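Local coordinates for protein lipoxygenase (Cyanothece sp., PDB 5EK8) that probably catalyses the insertion of molecular oxygen into fatty-acid substrates at a non-heme iron centre, as a 9R-lipoxygenase, at residues A[203-206]-A[207-211]. Numbering follows the deposited sequence.
Sequences PIKA and KHTIA
P203 O accepts the backbone N-H of K207 at 2.9 Å (P203 O to K207 N), the first of four consecutive i to i+4 bonds that join 203-206 to 207-211 within helix 188-214. I204 O takes H208 N at a C=O...N angle of 162° and also lies over one face of the imidazole, 3.4 Å from H208 CG. Alongside it, I204 CG2 meets H208 CE1 at 3.5 Å. CG2 comes there because it stands anti to the backbone N (chi1 -47°, measured to CG1). K205 O is gripped twice by T209, through N and through OG1, the hydroxyl giving its proton at 2.8 Å (T209 OG1 to K205 O) from the opposite face of the carbonyl. The bent K205 chain lays CD beside that hydroxyl and ends in a salt bridge to E11 of helix 2-21. A206 O makes the fourth of these bonds, receiving I210 N at an N-H...O angle of 171°. H208 itself hydrogen-bonds T612 through ND1 and D227 through NE2; an alanine here would probably leave both without this partner and open a gap beside I204 CG2. The polar ends of K205 and H208 thus tie this part of helix 188-214 to helices 2-21, 221-227 and 608-623.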
loop_
_atom_site.group_PDB
_atom_site.type_symbol
_atom_site.label_atom_id
_atom_site.label_comp_id
_atom_site.label_asym_id
_atom_site.label_seq_id
_atom_site.Cartn_x
_atom_site.Cartn_y
_atom_site.Cartn_z
ATOM N N PRO A 203 2.051 -21.299 14.452
ATOM C CA PRO A 203 2.587 -22.560 14.992
ATOM C C PRO A 203 2.940 -23.588 13.918
ATOM O O PRO A 203 3.801 -24.443 14.149
ATOM C CB PRO A 203 1.446 -23.072 15.870
ATOM C CG PRO A 203 0.744 -21.848 16.297
ATOM C CD PRO A 203 0.785 -20.932 15.114
ATOM N N ILE A 204 2.289 -23.493 12.761
ATOM C CA ILE A 204 2.576 -24.369 11.630
ATOM C C ILE A 204 3.964 -24.067 11.071
ATOM O O ILE A 204 4.828 -24.948 10.981
ATOM C CB ILE A 204 1.522 -24.210 10.507
ATOM C CG1 ILE A 204 0.101 -24.241 11.076
ATOM C CG2 ILE A 204 1.691 -25.288 9.457
ATOM C CD1 ILE A 204 -0.284 -25.561 11.715
ATOM N N LYS A 205 4.163 -22.807 10.699
ATOM C CA LYS A 205 5.433 -22.336 10.167
ATOM C C LYS A 205 6.561 -22.631 11.147
ATOM O O LYS A 205 7.660 -23.008 10.753
ATOM C CB LYS A 205 5.352 -20.837 9.866
ATOM C CG LYS A 205 6.434 -20.310 8.936
ATOM C CD LYS A 205 7.630 -19.760 9.704
ATOM C CE LYS A 205 7.284 -18.482 10.460
ATOM N NZ LYS A 205 8.411 -18.024 11.325
ATOM N N ALA A 206 6.268 -22.467 12.432
ATOM C CA ALA A 206 7.232 -22.740 13.486
ATOM C C ALA A 206 7.596 -24.217 13.505
ATOM O O ALA A 206 8.776 -24.570 13.546
ATOM C CB ALA A 206 6.681 -22.308 14.833
ATOM N N LYS A 207 6.575 -25.071 13.471
ATOM C CA LYS A 207 6.777 -26.515 13.397
ATOM C C LYS A 207 7.712 -26.875 12.246
ATOM O O LYS A 207 8.682 -27.617 12.422
ATOM C CB LYS A 207 5.442 -27.237 13.224
ATOM C CG LYS A 207 5.553 -28.753 13.278
ATOM C CD LYS A 207 4.416 -29.431 12.526
ATOM C CE LYS A 207 4.642 -30.934 12.414
ATOM N NZ LYS A 207 3.809 -31.560 11.347
ATOM N N HIS A 208 7.421 -26.329 11.070
ATOM C CA HIS A 208 8.208 -26.630 9.884
ATOM C C HIS A 208 9.644 -26.151 10.022
ATOM O O HIS A 208 10.584 -26.872 9.685
ATOM C CB HIS A 208 7.564 -26.004 8.654
ATOM C CG HIS A 208 6.211 -26.558 8.341
ATOM N ND1 HIS A 208 5.298 -25.889 7.559
ATOM C CD2 HIS A 208 5.619 -27.721 8.704
ATOM C CE1 HIS A 208 4.197 -26.616 7.453
ATOM N NE2 HIS A 208 4.366 -27.730 8.142
ATOM N N THR A 209 9.803 -24.931 10.524
ATOM C CA THR A 209 11.119 -24.328 10.679
ATOM C C THR A 209 11.985 -25.144 11.624
ATOM O O THR A 209 13.146 -25.434 11.323
ATOM C CB THR A 209 11.023 -22.886 11.203
ATOM O OG1 THR A 209 10.293 -22.082 10.270
ATOM C CG2 THR A 209 12.409 -22.302 11.375
ATOM N N ILE A 210 11.413 -25.519 12.767
ATOM C CA ILE A 210 12.134 -26.321 13.749
ATOM C C ILE A 210 12.463 -27.687 13.159
ATOM O O ILE A 210 13.536 -28.233 13.405
ATOM C CB ILE A 210 11.325 -26.489 15.060
ATOM C CG1 ILE A 210 11.017 -25.120 15.668
ATOM C CG2 ILE A 210 12.089 -27.337 16.071
ATOM C CD1 ILE A 210 10.424 -25.192 17.051
ATOM N N ALA A 211 11.544 -28.223 12.361
ATOM C CA ALA A 211 11.748 -29.524 11.731
ATOM C C ALA A 211 12.895 -29.483 10.723
ATOM O O ALA A 211 13.620 -30.464 10.555
ATOM C CB ALA A 211 10.468 -29.992 11.053
#